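Malonate decarboxylase subunit alpha (PDB 6MPR) forms part of malonate decarboxylase and probably acts as its acyl-carrier-protein transferase, exchanging the acetyl group on the carrier protein for malonyl. Local coordinates at the interface of chains A and B. Numbering follows the deposited sequence. Chains: chain A/B, Malonate decarboxylase subunit alpha.

Contact 1: the interface of chains A and B. Residues chain A 452, 455-456, 460-461; chain B 418, 422.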
ATOM      1  N   ILE A 452      -2.829  12.940 -24.296  1.00 14.16           N
ATOM      2  CA  ILE A 452      -3.580  14.177 -24.094  1.00 18.02           C
ATOM      3  C   ILE A 452      -4.836  14.182 -24.947  1.00 17.34           C
ATOM      4  O   ILE A 452      -5.935  14.456 -24.456  1.00 20.04           O
ATOM      5  CB  ILE A 452      -2.710  15.407 -24.394  1.00 19.47           C
ATOM      6  CG1 ILE A 452      -1.465  15.424 -23.501  1.00 16.56           C
ATOM      7  CG2 ILE A 452      -3.553  16.653 -24.219  1.00 24.62           C
ATOM      8  CD1 ILE A 452      -0.405  16.372 -24.010  1.00 22.91           C
ATOM      9  N   ALA A 455      -7.409  11.636 -23.766  1.00 17.46           N
ATOM     10  CA  ALA A 455      -8.189  12.164 -22.646  1.00 19.71           C
ATOM     11  C   ALA A 455      -9.338  13.037 -23.137  1.00 20.34           C
ATOM     12  O   ALA A 455     -10.473  12.915 -22.656  1.00 22.82           O
ATOM     13  CB  ALA A 455      -7.285  12.949 -21.692  1.00 17.31           C
ATOM     14  N   LYS A 456      -9.067  13.922 -24.103  1.00 22.07           N
ATOM     15  CA  LYS A 456     -10.123  14.767 -24.661  1.00 26.25           C
ATOM     16  C   LYS A 456     -11.208  13.931 -25.325  1.00 32.14           C
ATOM     17  O   LYS A 456     -12.403  14.159 -25.110  1.00 29.85           O
ATOM     18  CB  LYS A 456      -9.530  15.755 -25.667  1.00 31.78           C
ATOM     19  CG  LYS A 456      -8.626  16.791 -25.037  1.00 29.47           C
ATOM     20  CD  LYS A 456      -7.688  17.443 -26.046  1.00 36.01           C
ATOM     21  CE  LYS A 456      -8.425  18.363 -26.996  1.00 40.62           C
ATOM     22  NZ  LYS A 456      -7.464  19.128 -27.841  1.00 49.28           N
ATOM     23  N   LEU A 460     -11.769  12.202 -20.275  1.00 23.74           N
ATOM     24  CA  LEU A 460     -11.082  12.089 -18.997  1.00 18.97           C
ATOM     25  C   LEU A 460     -10.513  13.440 -18.584  1.00 21.39           C
ATOM     26  O   LEU A 460     -10.086  14.217 -19.439  1.00 21.62           O
ATOM     27  CB  LEU A 460      -9.931  11.087 -19.085  1.00 19.39           C
ATOM     28  CG  LEU A 460     -10.283   9.692 -19.592  1.00 25.29           C
ATOM     29  CD1 LEU A 460      -9.002   8.956 -19.959  1.00 26.58           C
ATOM     30  CD2 LEU A 460     -11.039   8.958 -18.507  1.00 17.25           C
ATOM     31  N   PRO A 461     -10.468  13.760 -17.286  1.00 23.27           N
ATOM     32  CA  PRO A 461      -9.925  15.069 -16.891  1.00 25.12           C
ATOM     33  C   PRO A 461      -8.407  15.167 -16.983  1.00 22.46           C
ATOM     34  O   PRO A 461      -7.893  16.280 -17.149  1.00 22.97           O
ATOM     35  CB  PRO A 461     -10.418  15.230 -15.448  1.00 27.04           C
ATOM     36  CG  PRO A 461     -10.598  13.818 -14.969  1.00 25.92           C
ATOM     37  CD  PRO A 461     -11.111  13.066 -16.155  1.00 21.36           C
TER
ATOM     38  N   GLU B 418      -4.739  24.375 -22.311  1.00 25.55           N
ATOM     39  CA  GLU B 418      -5.443  23.108 -22.148  1.00 29.44           C
ATOM     40  C   GLU B 418      -4.468  21.942 -22.035  1.00 26.80           C
ATOM     41  O   GLU B 418      -4.643  21.054 -21.189  1.00 23.40           O
ATOM     42  CB  GLU B 418      -6.389  22.908 -23.332  1.00 30.46           C
ATOM     43  CG  GLU B 418      -7.204  21.640 -23.290  1.00 37.39           C
ATOM     44  CD  GLU B 418      -7.980  21.408 -24.579  1.00 42.35           C
ATOM     45  OE1 GLU B 418      -7.357  21.075 -25.612  1.00 41.89           O
ATOM     46  OE2 GLU B 418      -9.216  21.569 -24.557  1.00 43.68           O
ATOM     47  N   TYR B 422      -3.968  19.231 -18.871  1.00 16.52           N
ATOM     48  CA  TYR B 422      -4.088  17.778 -19.002  1.00 15.88           C
ATOM     49  C   TYR B 422      -2.859  17.052 -18.463  1.00 15.69           C
ATOM     50  O   TYR B 422      -2.974  15.919 -17.972  1.00 14.55           O
ATOM     51  CB  TYR B 422      -4.316  17.389 -20.462  1.00 16.53           C
ATOM     52  CG  TYR B 422      -5.766  17.471 -20.894  1.00 18.45           C
ATOM     53  CD1 TYR B 422      -6.727  16.674 -20.292  1.00 20.48           C
ATOM     54  CD2 TYR B 422      -6.166  18.334 -21.899  1.00 23.19           C
ATOM     55  CE1 TYR B 422      -8.056  16.727 -20.680  1.00 23.21           C
ATOM     56  CE2 TYR B 422      -7.490  18.401 -22.290  1.00 26.15           C
ATOM     57  CZ  TYR B 422      -8.433  17.592 -21.675  1.00 27.56           C
ATOM     58  OH  TYR B 422      -9.759  17.654 -22.067  1.00 26.00           O
TER
HETATM   59  O   HOH W   1     -11.431  15.797 -21.088  1.00 21.43           O
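One face of helix 418-423 of chain B presents B:Glu418 and B:Tyr422, one turn apart, to helix 450-458 of chain A and the loop behind it. The phenol ring of B:Tyr422 fills the groove between the two. Its CE2 lies 3.4 Å from CG of A:Lys456, whose aliphatic chain crosses the ring at about a right angle, while CG2 of A:Ile452 reaches CD2 nearer the base of the tyrosine. CB of A:Ala455 lies over the same face, near CE1. The backbone oxygen of A:Leu460 lies at the ring edge, in plane, 3.5 Å from CE1. Water 1 bridges the phenol OH of B:Tyr422 (2.7 Å) and the carbonyl O of A:Leu460 (2.7 Å), so solvent ties the hydroxyl to chain A. Beyond the ring, A:Lys456 bends at chi3 (71°) and brings its terminal amine NZ to the carboxylate OE1 of B:Glu418 in a salt bridge of 3.0 Å, on the syn side and 27° out of the carboxylate plane. B:Glu418 reaches it with CG anti to its backbone nitrogen (chi1 -179°). The patch joins two helices of different subunits through an aromatic plug flanked by an ion pair, and would steady their pairing in the dimer.

Contact 2: the interface of chains A and B. Residues chain A 359, 400-401, 403; chain B 142, 144-145, 148.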
ATOM      1  N   TYR A 359       7.070   0.686  -1.173  1.00 11.51           N
ATOM      2  CA  TYR A 359       7.654   1.180   0.066  1.00 10.01           C
ATOM      3  C   TYR A 359       8.978   0.537   0.443  1.00  8.71           C
ATOM      4  O   TYR A 359       9.707   1.114   1.256  1.00 13.54           O
ATOM      5  CB  TYR A 359       6.684   0.951   1.233  1.00  9.69           C
ATOM      6  CG  TYR A 359       5.808   2.117   1.578  1.00  9.80           C
ATOM      7  CD1 TYR A 359       6.351   3.318   2.004  1.00 12.05           C
ATOM      8  CD2 TYR A 359       4.436   2.010   1.520  1.00  8.71           C
ATOM      9  CE1 TYR A 359       5.541   4.387   2.342  1.00 12.32           C
ATOM     10  CE2 TYR A 359       3.623   3.066   1.864  1.00 11.44           C
ATOM     11  CZ  TYR A 359       4.186   4.250   2.276  1.00 12.34           C
ATOM     12  OH  TYR A 359       3.381   5.299   2.623  1.00 14.76           O
ATOM     13  N   GLY A 400       5.504   8.927   1.409  1.00  9.90           N
ATOM     14  CA  GLY A 400       5.266   8.482   2.765  1.00 10.92           C
ATOM     15  C   GLY A 400       6.421   7.688   3.325  1.00 13.82           C
ATOM     16  O   GLY A 400       6.431   7.362   4.515  1.00 11.61           O
ATOM     17  N   ARG A 401       7.428   7.394   2.501  1.00 11.69           N
ATOM     18  CA  ARG A 401       8.565   6.593   2.936  1.00 10.56           C
ATOM     19  C   ARG A 401       9.531   7.401   3.801  1.00 12.57           C
ATOM     20  O   ARG A 401       9.876   8.547   3.487  1.00 14.33           O
ATOM     21  CB  ARG A 401       9.316   6.023   1.731  1.00 13.38           C
ATOM     22  CG  ARG A 401      10.628   5.344   2.121  1.00 13.21           C
ATOM     23  CD  ARG A 401      11.323   4.592   0.997  1.00  8.69           C
ATOM     24  NE  ARG A 401      12.679   4.239   1.432  1.00  9.38           N
ATOM     25  CZ  ARG A 401      13.454   3.337   0.854  1.00 10.98           C
ATOM     26  NH1 ARG A 401      13.027   2.646  -0.198  1.00 10.42           N
ATOM     27  NH2 ARG A 401      14.664   3.125   1.341  1.00  9.22           N
ATOM     28  N   HIS A 403      12.209   5.283   5.808  1.00 11.61           N
ATOM     29  CA  HIS A 403      13.418   4.527   6.114  1.00 10.73           C
ATOM     30  C   HIS A 403      14.440   4.689   5.006  1.00 13.06           C
ATOM     31  O   HIS A 403      14.102   4.809   3.821  1.00 11.97           O
ATOM     32  CB  HIS A 403      13.140   3.030   6.365  1.00  9.63           C
ATOM     33  CG  HIS A 403      12.988   2.189   5.126  1.00 12.76           C
ATOM     34  ND1 HIS A 403      11.839   2.189   4.355  1.00 13.14           N
ATOM     35  CD2 HIS A 403      13.824   1.291   4.550  1.00 12.68           C
ATOM     36  CE1 HIS A 403      11.983   1.339   3.350  1.00 10.13           C
ATOM     37  NE2 HIS A 403      13.180   0.784   3.442  1.00 11.83           N
TER
ATOM     38  N   THR B 142       6.691   4.426   8.788  1.00 12.18           N
ATOM     39  CA  THR B 142       5.238   4.419   8.933  1.00 11.78           C
ATOM     40  C   THR B 142       4.751   2.965   8.879  1.00 11.38           C
ATOM     41  O   THR B 142       5.442   2.080   8.376  1.00 10.66           O
ATOM     42  CB  THR B 142       4.563   5.317   7.869  1.00 11.85           C
ATOM     43  OG1 THR B 142       3.165   5.476   8.165  1.00 13.95           O
ATOM     44  CG2 THR B 142       4.695   4.746   6.461  1.00 11.39           C
ATOM     45  N   ILE B 144       2.638   0.833   7.325  1.00 10.47           N
ATOM     46  CA  ILE B 144       2.577  -0.116   6.212  1.00 10.12           C
ATOM     47  C   ILE B 144       3.902  -0.215   5.499  1.00 13.83           C
ATOM     48  O   ILE B 144       4.147  -1.208   4.803  1.00 11.05           O
ATOM     49  CB  ILE B 144       1.482   0.212   5.192  1.00 10.01           C
ATOM     50  CG1 ILE B 144       1.698   1.582   4.556  1.00 12.66           C
ATOM     51  CG2 ILE B 144       0.133   0.095   5.876  1.00 14.39           C
ATOM     52  CD1 ILE B 144       0.587   1.919   3.578  1.00 21.55           C
ATOM     53  N   GLU B 145       4.744   0.812   5.636  1.00 11.05           N
ATOM     54  CA  GLU B 145       6.117   0.723   5.169  1.00  9.95           C
ATOM     55  C   GLU B 145       6.863  -0.373   5.914  1.00 13.40           C
ATOM     56  O   GLU B 145       7.611  -1.156   5.309  1.00  9.79           O
ATOM     57  CB  GLU B 145       6.797   2.078   5.370  1.00 11.56           C
ATOM     58  CG  GLU B 145       8.258   2.126   5.040  1.00 11.18           C
ATOM     59  CD  GLU B 145       8.889   3.438   5.497  1.00 13.76           C
ATOM     60  OE1 GLU B 145       9.973   3.777   4.992  1.00 13.07           O
ATOM     61  OE2 GLU B 145       8.313   4.128   6.374  1.00 12.22           O
ATOM     62  N   SER B 148       5.749  -3.724   4.707  1.00  8.55           N
ATOM     63  CA  SER B 148       6.211  -4.034   3.358  0.53  9.70           C
ATOM     64  C   SER B 148       7.622  -4.601   3.365  1.00 11.87           C
ATOM     65  O   SER B 148       7.954  -5.435   2.515  1.00 10.33           O
ATOM     66  CB  SER B 148       6.136  -2.784   2.485  0.53 10.53           C
ATOM     67  OG  SER B 148       4.794  -2.340   2.425  0.53  8.68           O
TER
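The phenol ring of A:Tyr359 has one face under B:Glu145, whose CA stands 3.8 Å above the ring plane and toward its rim, and its in-plane edge meets the backbone of A:Gly400 and A:Arg401. CB of B:Glu145 touches CD1 of the ring at 3.6 Å, and CG1 of B:Ile144 packs over the same face, at the CE2 rim. Within chain A, A:His403 lies over the A:Arg401 guanidinium, the planes nearly parallel and CE1 3.5 Å above the centre, while B:Glu145 OE1 lies at the edge of the imidazole, in its plane. That oxygen is gripped twice by A:His403, by ring ND1 (2.5 Å, on its anti side) and by backbone N (2.8 Å, on its syn side). The imidazole folds back over its own backbone (chi1 81°), which lets both nitrogens converge on OE1. B:Thr142 N holds the other carboxylate oxygen, OE2, of B:Glu145 at 2.9 Å, so the group is held at both ends. The extended A:Arg401 chain returns to clamp the carbonyl O of A:His403 side-on with NE (2.8 Å) and NH2; this oxygen lies close to the guanidinium plane, while NH2 comes from above the carbonyl plane. The arginine's positive charge may favour the glutamate as an anion. In the fold, the start of helix 143-149 of chain B rests against the end of helix 350-359 and the 400-403 loop of chain A.

Contact 3: the interface of chains A and B. Residues chain A 140, 145, 388, 392, 465, 468; chain B 400, 402-403.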
ATOM      1  N   ILE A 140      -9.189   5.043 -14.483  1.00 13.22           N
ATOM      2  CA  ILE A 140      -8.129   4.049 -14.603  1.00 14.73           C
ATOM      3  C   ILE A 140      -7.207   4.182 -13.399  1.00 16.49           C
ATOM      4  O   ILE A 140      -6.790   5.289 -13.053  1.00 13.13           O
ATOM      5  CB  ILE A 140      -7.340   4.228 -15.908  1.00 18.04           C
ATOM      6  CG1 ILE A 140      -8.292   4.503 -17.077  1.00 22.32           C
ATOM      7  CG2 ILE A 140      -6.490   2.995 -16.158  1.00 17.74           C
ATOM      8  CD1 ILE A 140      -7.574   4.885 -18.346  1.00 27.16           C
ATOM      9  N   GLU A 145      -4.258   0.831  -5.740  1.00 10.69           N
ATOM     10  CA  GLU A 145      -5.210   1.938  -5.629  1.00  9.94           C
ATOM     11  C   GLU A 145      -6.642   1.453  -5.826  1.00 11.35           C
ATOM     12  O   GLU A 145      -7.552   1.825  -5.069  1.00 10.12           O
ATOM     13  CB  GLU A 145      -4.847   3.024  -6.653  1.00  8.01           C
ATOM     14  CG  GLU A 145      -5.782   4.222  -6.728  1.00  8.43           C
ATOM     15  CD  GLU A 145      -5.463   5.102  -7.941  1.00 12.31           C
ATOM     16  OE1 GLU A 145      -5.981   6.238  -8.014  1.00 11.62           O
ATOM     17  OE2 GLU A 145      -4.722   4.635  -8.842  1.00 11.92           O
ATOM     18  N   PHE A 388      -2.980   1.060 -16.810  1.00 13.59           N
ATOM     19  CA  PHE A 388      -1.755   1.306 -16.042  0.59 19.31           C
ATOM     20  C   PHE A 388      -1.157   0.036 -15.427  1.00 18.36           C
ATOM     21  O   PHE A 388       0.058  -0.082 -15.220  1.00 22.39           O
ATOM     22  CB  PHE A 388      -2.076   2.264 -14.876  0.59 11.77           C
ATOM     23  CG  PHE A 388      -2.469   3.672 -15.276  0.59 11.19           C
ATOM     24  CD1 PHE A 388      -1.738   4.381 -16.209  0.59 11.04           C
ATOM     25  CD2 PHE A 388      -3.539   4.307 -14.653  0.59  9.42           C
ATOM     26  CE1 PHE A 388      -2.091   5.693 -16.560  0.59 17.62           C
ATOM     27  CE2 PHE A 388      -3.902   5.607 -14.999  0.59  9.78           C
ATOM     28  CZ  PHE A 388      -3.164   6.312 -15.943  0.59  9.94           C
ATOM     29  N   PRO A 392       2.105   2.762 -12.276  1.00 10.32           N
ATOM     30  CA  PRO A 392       2.126   4.004 -11.488  1.00 10.56           C
ATOM     31  C   PRO A 392       2.550   3.787 -10.046  1.00 10.80           C
ATOM     32  O   PRO A 392       3.234   4.640  -9.477  1.00  9.01           O
ATOM     33  CB  PRO A 392       0.680   4.501 -11.590  1.00 11.14           C
ATOM     34  CG  PRO A 392       0.190   3.910 -12.859  1.00 10.71           C
ATOM     35  CD  PRO A 392       0.789   2.551 -12.906  1.00 10.61           C
ATOM     36  N   ILE A 465      -1.379   9.183 -17.836  1.00 15.84           N
ATOM     37  CA  ILE A 465       0.079   9.173 -17.736  0.53 14.06           C
ATOM     38  C   ILE A 465       0.484   8.001 -16.856  1.00 14.16           C
ATOM     39  O   ILE A 465       0.047   7.915 -15.703  1.00 16.04           O
ATOM     40  CB  ILE A 465       0.609  10.487 -17.135  0.53 13.33           C
ATOM     41  CG1 ILE A 465       0.191  11.685 -17.978  0.53 14.94           C
ATOM     42  CG2 ILE A 465       2.116  10.419 -16.940  0.53 13.01           C
ATOM     43  CD1 ILE A 465       0.450  11.506 -19.431  0.53 14.51           C
ATOM     44  N   TYR A 468       4.954  10.016 -14.298  1.00 12.11           N
ATOM     45  CA  TYR A 468       5.185  11.441 -14.484  1.00 14.20           C
ATOM     46  C   TYR A 468       6.673  11.751 -14.544  1.00 12.93           C
ATOM     47  O   TYR A 468       7.498  11.116 -13.881  1.00 14.91           O
ATOM     48  CB  TYR A 468       4.517  12.270 -13.379  1.00 13.29           C
ATOM     49  CG  TYR A 468       3.022  12.403 -13.628  1.00 13.56           C
ATOM     50  CD1 TYR A 468       2.138  11.430 -13.184  1.00 15.61           C
ATOM     51  CD2 TYR A 468       2.513  13.482 -14.334  1.00 14.40           C
ATOM     52  CE1 TYR A 468       0.779  11.526 -13.426  1.00 18.03           C
ATOM     53  CE2 TYR A 468       1.148  13.597 -14.568  1.00 14.74           C
ATOM     54  CZ  TYR A 468       0.288  12.606 -14.110  1.00 16.55           C
ATOM     55  OH  TYR A 468      -1.065  12.672 -14.330  1.00 16.58           O
TER
ATOM     56  N   GLY B 400       1.609   7.754  -6.905  1.00 11.46           N
ATOM     57  CA  GLY B 400       1.114   6.680  -7.745  1.00 12.23           C
ATOM     58  C   GLY B 400      -0.370   6.756  -8.035  1.00 12.99           C
ATOM     59  O   GLY B 400      -0.881   5.998  -8.864  1.00 12.16           O
ATOM     60  N   ARG B 402      -3.863   7.756  -9.600  1.00 11.02           N
ATOM     61  CA  ARG B 402      -4.314   8.268 -10.888  1.00  9.68           C
ATOM     62  C   ARG B 402      -5.805   8.570 -10.962  1.00 12.64           C
ATOM     63  O   ARG B 402      -6.211   9.305 -11.877  1.00 16.51           O
ATOM     64  CB  ARG B 402      -3.965   7.279 -12.010  1.00 12.94           C
ATOM     65  CG  ARG B 402      -2.460   6.966 -12.158  1.00 12.89           C
ATOM     66  CD  ARG B 402      -1.684   8.172 -12.669  1.00 13.62           C
ATOM     67  NE  ARG B 402      -0.264   7.886 -12.879  1.00 10.63           N
ATOM     68  CZ  ARG B 402       0.685   8.161 -11.985  1.00 10.01           C
ATOM     69  NH1 ARG B 402       0.362   8.735 -10.832  1.00 11.85           N
ATOM     70  NH2 ARG B 402       1.954   7.888 -12.251  1.00 10.28           N
ATOM     71  N   HIS B 403      -6.635   8.032 -10.061  1.00 10.80           N
ATOM     72  CA  HIS B 403      -8.073   8.244 -10.165  1.00  9.19           C
ATOM     73  C   HIS B 403      -8.458   9.607  -9.607  1.00 10.37           C
ATOM     74  O   HIS B 403      -7.886  10.074  -8.619  1.00 11.04           O
ATOM     75  CB  HIS B 403      -8.862   7.119  -9.468  1.00 11.14           C
ATOM     76  CG  HIS B 403      -9.075   7.307  -7.992  1.00 10.29           C
ATOM     77  ND1 HIS B 403      -8.108   7.014  -7.056  1.00 13.37           N
ATOM     78  CD2 HIS B 403     -10.170   7.688  -7.289  1.00 13.38           C
ATOM     79  CE1 HIS B 403      -8.584   7.232  -5.843  1.00 10.27           C
ATOM     80  NE2 HIS B 403      -9.835   7.644  -5.955  1.00 11.08           N
TER
HETATM   81  O   HOH W   2       4.638   8.729 -11.602  1.00 13.50           O
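B:Arg402 is packed tightly against A:Phe388 along its aliphatic stem and between A:Pro392 and A:Tyr468 at its guanidinium faces, and more loosely at its NH2 end. CB of the arginine presses on CE2 of A:Phe388 at 3.4 Å, with CG beside it, and the phenyl and guanidinium planes stand 85° apart. The chain bends at chi2 (-69°), leaving A:Phe388 behind and carrying the head between A:Pro392 and A:Tyr468. CB of A:Pro392 lies 3.5 Å above one face of the guanidinium, toward its rim. On the opposite face CE1 of A:Tyr468 stands 3.6 Å above the centre, so the tyrosine meets the flat cation edge-on; its own face is covered by CG2 of A:Ile465. NE of B:Arg402 gives a hydrogen bond of 2.8 Å to the carbonyl O of A:Ile465, nearly along the C=O axis. The looser end is bridged by solvent: water 2 links NH2 of B:Arg402 (2.9 Å) to the backbone N of A:Tyr468 (3.0 Å). At the root of the same residue, backbone N of B:Arg402 reaches the carboxylate OE1 of A:Glu145 at 3.1 Å, on the syn side, which it shares with the backbone N of B:His403; ring ND1 comes from the anti side. That oxygen therefore takes donors from two consecutive loop residues. In the fold, the 400-403 loop of chain B inserts between strand 136-140 and helix 143-149, helix 391-394 and the 465-468 loop of chain A.

The C-alpha centres of contacts 1 and 3 lie about 14 Å apart, those of contacts 2 and 3 about 19 Å, and those of contacts 1 and 2 about 32 Å, so contact 3 lies between the others. Contacts 2 and 3 both use helix 143-149 and the 400-403 loop, with the chains exchanged, and the glutamate-histidine grip occurs in each as a two-fold pair. Contact 1 adds helices 418-423 and 450-458, and the 460-468 stretch of chain A serves both contacts 1 and 3. Together they make an extended, symmetric seam, consistent with a dimer, although the structure alone does not show the assembly in solution.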